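Arginase (Thermus thermophilus, PDB 2EF5) probably hydrolyses L-arginine to L-ornithine and urea, using two manganese ions per subunit. Local coordinates at residues A[186-189]-A[190-193]; A[192-195]-A[196-200]; A[235-238]-A[239-243]; A[274-277]-A[278-282]. All coordinates share one frame; numbering follows the deposited sequence.

Contact 1 of 4, residues A[186-189]-A[190-193]; sequences YTMH and EVDR. With GAI (guanidine), chain J.
Val-191 N bonds back to Thr-187 O at 3.0 Å, and with Asp-192 N on Met-188 O and Arg-193 N on His-189 O this winds the chain into the first turn of helix 188-194. Glu-190 folds over that turn, its bend at chi2 (71°) bringing the carboxylate to Thr-187. There Glu-190 OE1 takes two donors: Thr-187 N at 2.8 Å on the lone pair turned away from OE2, and Thr-187 OG1 at 2.6 Å from above the carboxylate plane. Thr-187 OG1 in turn accepts from His-189 N at 3.1 Å, so Thr-187 and Glu-190 form a capping box where strand 184-187 passes into the helix. Glu-190 OE2 receives His-189 ND1 at 3.3 Å, again from well above the carboxylate plane. An alanine in place of Glu-190 removes the acceptor of Thr-187 N, Thr-187 OG1 and His-189 ND1, and would probably leave the helix start less firmly capped and the imidazole freer to turn. The arm of Arg-193 runs alongside His-189; its guanidinium is bound by Glu-251 and Glu-201 of the second subunit. Met-188, curled at chi2 and chi3, sets CE 4.0 Å from Val-191 CG1. In the guanidine pocket Asp-192 OD2 accepts both N2, at 3.0 Å, and N1 of the ligand, while its OD1 pairs with Arg-240 of the second subunit.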
# COMPACT_ATOMS: atom_id res chain seq x y z
N TYR A 186 4.42 -19.91 5.03
CA TYR A 186 3.52 -19.44 6.07
C TYR A 186 4.35 -19.17 7.32
O TYR A 186 4.66 -20.08 8.09
CB TYR A 186 2.44 -20.50 6.36
CG TYR A 186 1.41 -20.65 5.26
CD1 TYR A 186 0.42 -19.68 5.06
CD2 TYR A 186 1.43 -21.75 4.39
CE1 TYR A 186 -0.52 -19.79 4.03
CE2 TYR A 186 0.49 -21.87 3.35
CZ TYR A 186 -0.47 -20.88 3.18
OH TYR A 186 -1.37 -20.97 2.14
N THR A 187 4.74 -17.91 7.52
CA THR A 187 5.52 -17.56 8.70
C THR A 187 4.56 -17.44 9.87
O THR A 187 3.34 -17.49 9.68
CB THR A 187 6.23 -16.20 8.53
OG1 THR A 187 5.25 -15.15 8.52
CG2 THR A 187 7.03 -16.15 7.23
N MET A 188 5.09 -17.26 11.07
CA MET A 188 4.23 -17.11 12.24
C MET A 188 3.33 -15.89 12.08
O MET A 188 2.29 -15.79 12.73
CB MET A 188 5.07 -16.98 13.51
CG MET A 188 5.77 -18.27 13.92
SD MET A 188 4.65 -19.66 14.07
CE MET A 188 3.48 -19.05 15.33
N HIS A 189 3.71 -14.95 11.22
CA HIS A 189 2.88 -13.77 11.00
C HIS A 189 1.57 -14.22 10.36
O HIS A 189 0.49 -13.79 10.78
CB HIS A 189 3.59 -12.75 10.09
CG HIS A 189 2.73 -11.58 9.71
ND1 HIS A 189 1.87 -11.62 8.63
CD2 HIS A 189 2.55 -10.37 10.29
CE1 HIS A 189 1.21 -10.48 8.56
NE2 HIS A 189 1.60 -9.70 9.56
N GLU A 190 1.68 -15.09 9.36
CA GLU A 190 0.50 -15.62 8.69
C GLU A 190 -0.26 -16.54 9.65
O GLU A 190 -1.49 -16.57 9.65
CB GLU A 190 0.90 -16.44 7.44
CG GLU A 190 1.21 -15.61 6.20
CD GLU A 190 2.52 -14.85 6.31
OE1 GLU A 190 3.56 -15.49 6.60
OE2 GLU A 190 2.52 -13.62 6.10
N VAL A 191 0.47 -17.29 10.47
CA VAL A 191 -0.19 -18.17 11.41
C VAL A 191 -1.08 -17.34 12.34
O VAL A 191 -2.24 -17.67 12.56
CB VAL A 191 0.84 -18.98 12.24
CG1 VAL A 191 0.13 -19.75 13.35
CG2 VAL A 191 1.57 -19.95 11.33
N ASP A 192 -0.53 -16.25 12.86
CA ASP A 192 -1.28 -15.38 13.76
C ASP A 192 -2.46 -14.73 13.06
O ASP A 192 -3.54 -14.58 13.65
CB ASP A 192 -0.38 -14.29 14.34
CG ASP A 192 0.62 -14.82 15.35
OD1 ASP A 192 0.28 -15.77 16.09
OD2 ASP A 192 1.74 -14.29 15.43
N ARG A 193 -2.26 -14.34 11.81
CA ARG A 193 -3.29 -13.67 11.02
C ARG A 193 -4.41 -14.58 10.54
O ARG A 193 -5.58 -14.23 10.62
CB ARG A 193 -2.63 -13.03 9.80
CG ARG A 193 -3.04 -11.60 9.50
CD ARG A 193 -2.55 -11.25 8.10
NE ARG A 193 -1.81 -9.99 8.04
CZ ARG A 193 -2.37 -8.78 8.12
NH1 ARG A 193 -3.68 -8.66 8.26
NH2 ARG A 193 -1.60 -7.70 8.03
C GAI J . 4.81 -12.72 14.91
N1 GAI J . 3.70 -12.19 14.39
N2 GAI J . 4.71 -13.80 15.67
N3 GAI J . 6.00 -12.15 14.70

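Contact 2 of 4, residues A[192-195]-A[196-200]; sequences DRLG and VARIA. With GAI (guanidine), chain J.
The guanidinium of Arg-198 carries Leu-194 CD2 over one face, 3.4 Å above its plane and displaced toward the rim near NH1; at its NE edge it forms a salt bridge with Glu-202, one turn further along helix 196-206. Here two consecutive helices meet at a glycine: helix 188-194 ends at Leu-194, and Gly-195, the N-cap of helix 196-206, is the single residue between them. Its backbone angles show why a residue without a side chain fits here. With phi at 89°, a beta carbon would collide with the carbonyl oxygen of Leu-194. The new helix starts at once, because Gly-195 O accepts from Ile-199 N at 3.2 Å.

Two side chains of the second helix fold back onto Leu-194. Arg-198 runs fully extended from CB to NE, with CG opposite the backbone N (chi1 -180°), and this reach carries its methylenes and guanidinium obliquely across the leucine, CD coming to 4.0 Å from Leu-194 CD2. Ile-199 crosses Leu-194 at about a right angle, its CG1 4.1 Å from Leu-194 CB, and the same CG1 lies 3.4 Å from Gly-195 O, covering that carbonyl. Val-196 and Ala-200 turn to another part of the fold and pack on Leu-245 of helix 239-252. Between the two helices a water donates to Leu-194 O at 2.6 Å and accepts, weakly, from Arg-198 N at 3.5 Å.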
# COMPACT_ATOMS: atom_id res chain seq x y z
N ASP A 192 -0.53 -16.25 12.86
CA ASP A 192 -1.28 -15.38 13.76
C ASP A 192 -2.46 -14.73 13.06
O ASP A 192 -3.54 -14.58 13.65
CB ASP A 192 -0.38 -14.29 14.34
CG ASP A 192 0.62 -14.82 15.35
OD1 ASP A 192 0.28 -15.77 16.09
OD2 ASP A 192 1.74 -14.29 15.43
N ARG A 193 -2.26 -14.34 11.81
CA ARG A 193 -3.29 -13.67 11.02
C ARG A 193 -4.41 -14.58 10.54
O ARG A 193 -5.58 -14.23 10.62
CB ARG A 193 -2.63 -13.03 9.80
CG ARG A 193 -3.04 -11.60 9.50
CD ARG A 193 -2.55 -11.25 8.10
NE ARG A 193 -1.81 -9.99 8.04
CZ ARG A 193 -2.37 -8.78 8.12
NH1 ARG A 193 -3.68 -8.66 8.26
NH2 ARG A 193 -1.60 -7.70 8.03
N LEU A 194 -4.05 -15.76 10.04
CA LEU A 194 -5.03 -16.69 9.49
C LEU A 194 -5.48 -17.83 10.40
O LEU A 194 -6.60 -18.31 10.27
CB LEU A 194 -4.48 -17.30 8.20
CG LEU A 194 -4.01 -16.33 7.11
CD1 LEU A 194 -3.25 -17.10 6.03
CD2 LEU A 194 -5.21 -15.59 6.52
N GLY A 195 -4.61 -18.27 11.31
CA GLY A 195 -4.97 -19.38 12.17
C GLY A 195 -4.56 -20.67 11.49
O GLY A 195 -4.61 -20.77 10.26
N VAL A 196 -4.16 -21.67 12.27
CA VAL A 196 -3.73 -22.95 11.72
C VAL A 196 -4.80 -23.67 10.90
O VAL A 196 -4.49 -24.31 9.90
CB VAL A 196 -3.24 -23.90 12.85
CG1 VAL A 196 -2.96 -25.29 12.29
CG2 VAL A 196 -1.99 -23.33 13.49
N ALA A 197 -6.05 -23.58 11.33
CA ALA A 197 -7.12 -24.26 10.61
C ALA A 197 -7.14 -23.87 9.13
O ALA A 197 -7.13 -24.72 8.24
CB ALA A 197 -8.46 -23.95 11.26
N ARG A 198 -7.18 -22.57 8.87
CA ARG A 198 -7.20 -22.07 7.51
C ARG A 198 -5.90 -22.41 6.77
O ARG A 198 -5.92 -22.81 5.61
CB ARG A 198 -7.44 -20.56 7.50
CG ARG A 198 -7.48 -19.96 6.11
CD ARG A 198 -7.89 -18.50 6.15
NE ARG A 198 -7.93 -17.93 4.81
CZ ARG A 198 -8.24 -16.66 4.54
NH1 ARG A 198 -8.55 -15.83 5.52
NH2 ARG A 198 -8.24 -16.24 3.28
N ILE A 199 -4.76 -22.25 7.44
CA ILE A 199 -3.48 -22.57 6.81
C ILE A 199 -3.40 -24.03 6.41
O ILE A 199 -2.91 -24.35 5.32
CB ILE A 199 -2.30 -22.23 7.73
CG1 ILE A 199 -2.18 -20.71 7.86
CG2 ILE A 199 -1.01 -22.82 7.17
CD1 ILE A 199 -1.14 -20.27 8.83
N ALA A 200 -3.86 -24.93 7.28
CA ALA A 200 -3.84 -26.36 6.98
C ALA A 200 -4.68 -26.64 5.74
O ALA A 200 -4.31 -27.46 4.90
CB ALA A 200 -4.38 -27.15 8.17
C GAI J . 4.81 -12.72 14.91
N1 GAI J . 3.70 -12.19 14.39
N2 GAI J . 4.71 -13.80 15.67
N3 GAI J . 6.00 -12.15 14.70
O HOH W 1 -8.56 -20.00 10.75

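Contact 3 of 4, residues A[235-238]-A[239-243]; sequences GGLT and YREAH
Thr-238 O accepts from Ala-242 N at 3.1 Å, the first main-chain bond of helix 239-252, while residues 235-238 approach that helix as an irregular loop with Thr-238 as its N-cap. The cap is reciprocal. Thr-238 OG1, placed between its own N and carbonyl carbon (chi1 62°), accepts from Glu-241 N at 3.0 Å with a nearly straight N-H (163°). In return Glu-241 OE1 accepts from Thr-238 N at 3.0 Å, approached on the side away from OE2 and slightly out of the carboxylate plane. Together these bonds make a capping box, which supplies two main-chain N-H groups at the helix start with side-chain acceptors.

Glu-241 is straight beyond CG and leans back across the threonine, so that its CG lies 3.1 Å from Thr-238 OG1. Beside it, Leu-237 CD2 comes to 3.6 Å from Glu-241 OE1, an apolar neighbour for that oxygen; Leu-237 also packs on Met-188 and Val-191. One turn into the helix, the edge of the His-243 imidazole meets a face of the Tyr-239 ring, with CD2 standing 3.5 Å above the ring centre, and His-243 ND1 bonds to Ser-283 OG. A leucine in place of Glu-241 would probably leave Thr-238 N without its acceptor and Arg-240 of the second subunit without one of its carboxylates. Outside the two segments, Arg-240 of the second subunit reaches Glu-241 OE1 with its NH1 in a salt bridge; one oxygen thus joins the helix cap to the subunit interface, and the arginine's charge would tend to stabilise the ionised carboxylate.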
# COMPACT_ATOMS: atom_id res chain seq x y z
N GLY A 235 8.24 -17.50 20.12
CA GLY A 235 7.07 -17.23 19.32
C GLY A 235 6.71 -18.34 18.35
O GLY A 235 6.37 -18.07 17.20
N GLY A 236 6.78 -19.58 18.82
CA GLY A 236 6.46 -20.71 17.96
C GLY A 236 5.04 -21.21 18.12
O GLY A 236 4.22 -20.55 18.76
N LEU A 237 4.77 -22.38 17.55
CA LEU A 237 3.44 -22.97 17.63
C LEU A 237 3.12 -23.47 19.03
O LEU A 237 4.02 -23.87 19.77
CB LEU A 237 3.33 -24.15 16.66
CG LEU A 237 3.44 -23.88 15.17
CD1 LEU A 237 3.35 -25.20 14.40
CD2 LEU A 237 2.32 -22.93 14.74
N THR A 238 1.84 -23.45 19.38
CA THR A 238 1.40 -23.96 20.67
C THR A 238 1.18 -25.45 20.50
O THR A 238 1.12 -25.95 19.37
CB THR A 238 0.05 -23.36 21.10
OG1 THR A 238 -0.95 -23.75 20.15
CG2 THR A 238 0.11 -21.83 21.16
N TYR A 239 1.02 -26.15 21.62
CA TYR A 239 0.76 -27.59 21.63
C TYR A 239 -0.47 -27.91 20.79
O TYR A 239 -0.45 -28.81 19.95
CB TYR A 239 0.52 -28.03 23.07
CG TYR A 239 0.12 -29.48 23.26
CD1 TYR A 239 1.08 -30.48 23.36
CD2 TYR A 239 -1.22 -29.83 23.42
CE1 TYR A 239 0.73 -31.79 23.62
CE2 TYR A 239 -1.59 -31.15 23.69
CZ TYR A 239 -0.61 -32.12 23.79
OH TYR A 239 -0.95 -33.42 24.08
N ARG A 240 -1.56 -27.18 21.05
CA ARG A 240 -2.82 -27.38 20.34
C ARG A 240 -2.70 -27.07 18.85
O ARG A 240 -3.21 -27.83 18.02
CB ARG A 240 -3.93 -26.53 20.99
CG ARG A 240 -4.38 -27.04 22.37
CD ARG A 240 -5.17 -25.99 23.17
NE ARG A 240 -6.21 -25.35 22.37
CZ ARG A 240 -6.95 -24.32 22.79
NH1 ARG A 240 -6.78 -23.83 24.02
NH2 ARG A 240 -7.83 -23.74 21.98
N GLU A 241 -2.06 -25.96 18.49
CA GLU A 241 -1.91 -25.64 17.08
C GLU A 241 -1.19 -26.76 16.33
O GLU A 241 -1.61 -27.15 15.24
CB GLU A 241 -1.12 -24.34 16.88
CG GLU A 241 -1.88 -23.09 17.26
CD GLU A 241 -1.04 -21.85 17.07
OE1 GLU A 241 0.15 -21.88 17.43
OE2 GLU A 241 -1.56 -20.84 16.55
N ALA A 242 -0.11 -27.27 16.91
CA ALA A 242 0.64 -28.34 16.27
C ALA A 242 -0.22 -29.59 16.09
O ALA A 242 -0.17 -30.24 15.05
CB ALA A 242 1.91 -28.66 17.08
N HIS A 243 -1.00 -29.94 17.11
CA HIS A 243 -1.85 -31.12 16.98
C HIS A 243 -2.94 -30.88 15.93
O HIS A 243 -3.24 -31.76 15.14
CB HIS A 243 -2.46 -31.52 18.33
CG HIS A 243 -1.53 -32.32 19.18
ND1 HIS A 243 -1.28 -33.66 18.96
CD2 HIS A 243 -0.75 -31.96 20.23
CE1 HIS A 243 -0.40 -34.09 19.84
NE2 HIS A 243 -0.05 -33.09 20.62

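Contact 4 of 4, residues A[274-277]-A[278-282]; sequences AEML and VGLAL
The middle of helix 272-284, an alpha-helix packed against the body of the subunit, is built here from successive bonds between residues 274-277 and 278-282. Val-278 N bonds to Ala-274 O, Gly-279 N to Glu-275 O, Leu-280 N to Met-276 O and Ala-281 N to Leu-277 O, all within 2.9 to 3.1 Å. This unbroken run of i to i+4 bonds is the evidence for regular helix, and Gly-279 keeps helical backbone angles (phi -61°), so it makes no break.

The side chains mostly meet backbone carbonyls. Val-278 CG2, on the branch opposite its own carbonyl carbon, rests 3.3 Å from Ala-274 O. Leu-280 has its CG in the same relation to the backbone (chi1 -70°), which sets that carbon 3.4 Å from Met-276 O, and its CB covers Leu-277 O. The tips of the two longer side chains, Met-276 CE and Leu-280 CD1, approach loosely at 4.5 Å along one flank of the helix.

That flank is taken by helix 239-252: Met-276 packs on Tyr-239, and Leu-280 on Ala-242, His-243 and Met-246. Ala-274, Leu-277 and Val-278 meet Leu-26 of helix 22-28, and Leu-277 also packs on Ala-218, with its side chain about 7 Å from that of Asp-217, a manganese ligand. A helix laid among its neighbours close to a metal ligand in this way is consistent with the alpha/beta arginase fold, in which helices cover a central parallel sheet.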
# COMPACT_ATOMS: atom_id res chain seq x y z
N ALA A 274 10.84 -34.74 22.97
CA ALA A 274 10.70 -35.99 22.23
C ALA A 274 9.26 -36.51 22.42
O ALA A 274 8.65 -37.01 21.47
CB ALA A 274 11.70 -37.03 22.74
N GLU A 275 8.74 -36.39 23.64
CA GLU A 275 7.37 -36.85 23.90
C GLU A 275 6.40 -36.01 23.09
O GLU A 275 5.39 -36.52 22.61
CB GLU A 275 7.05 -36.75 25.40
CG GLU A 275 8.03 -37.55 26.27
CD GLU A 275 7.76 -37.43 27.76
OE1 GLU A 275 7.18 -36.41 28.19
OE2 GLU A 275 8.15 -38.36 28.50
N MET A 276 6.71 -34.72 22.93
CA MET A 276 5.87 -33.82 22.14
C MET A 276 5.77 -34.32 20.71
O MET A 276 4.67 -34.47 20.16
CB MET A 276 6.46 -32.41 22.10
CG MET A 276 6.20 -31.54 23.33
SD MET A 276 4.51 -30.91 23.41
CE MET A 276 4.16 -30.60 21.66
N LEU A 277 6.92 -34.57 20.09
CA LEU A 277 6.94 -35.03 18.71
C LEU A 277 6.31 -36.40 18.52
O LEU A 277 5.71 -36.67 17.49
CB LEU A 277 8.37 -35.04 18.16
CG LEU A 277 8.73 -33.79 17.34
CD1 LEU A 277 8.61 -32.55 18.19
CD2 LEU A 277 10.16 -33.93 16.81
N VAL A 278 6.45 -37.28 19.50
CA VAL A 278 5.83 -38.59 19.35
C VAL A 278 4.31 -38.38 19.31
O VAL A 278 3.62 -38.97 18.48
CB VAL A 278 6.19 -39.53 20.52
CG1 VAL A 278 5.29 -40.75 20.48
CG2 VAL A 278 7.65 -39.95 20.40
N GLY A 279 3.80 -37.53 20.19
CA GLY A 279 2.37 -37.28 20.22
C GLY A 279 1.90 -36.71 18.90
O GLY A 279 0.82 -37.06 18.41
N LEU A 280 2.70 -35.82 18.31
CA LEU A 280 2.34 -35.22 17.04
C LEU A 280 2.33 -36.27 15.94
O LEU A 280 1.48 -36.23 15.06
CB LEU A 280 3.29 -34.07 16.69
CG LEU A 280 3.11 -32.85 17.60
CD1 LEU A 280 4.22 -31.82 17.34
CD2 LEU A 280 1.75 -32.22 17.34
N ALA A 281 3.26 -37.22 15.99
CA ALA A 281 3.28 -38.28 14.98
C ALA A 281 1.99 -39.09 15.07
O ALA A 281 1.40 -39.45 14.05
CB ALA A 281 4.48 -39.20 15.19
N LEU A 282 1.54 -39.37 16.29
CA LEU A 282 0.32 -40.14 16.48
C LEU A 282 -0.87 -39.42 15.85
O LEU A 282 -1.70 -40.04 15.17
CB LEU A 282 0.08 -40.39 17.98
CG LEU A 282 1.19 -41.14 18.73
CD1 LEU A 282 0.80 -41.27 20.20
CD2 LEU A 282 1.42 -42.53 18.10

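In the fold
From the N terminus, contact 1 closes the turn where strand 184-187, at one edge of the parallel sheet, passes into helix 188-194. Contact 2 begins on the same residues, Asp-192 and Arg-193, and carries the chain round into helix 196-206; Ile-199 folds back to pack on Val-191 and Tyr-186. Contact 3 follows strand 212-217 and its long loop, capping helix 239-252, and touches both earlier contacts, through Met-188 with Gly-235 and Val-196 with Glu-241. Contact 4 lies last, inside helix 272-284, and meets contact 3 alone. All four are local; contacts 1 and 2 overlap, the others follow in series, and none nests within another; contacts 1 to 3 also reach the second subunit.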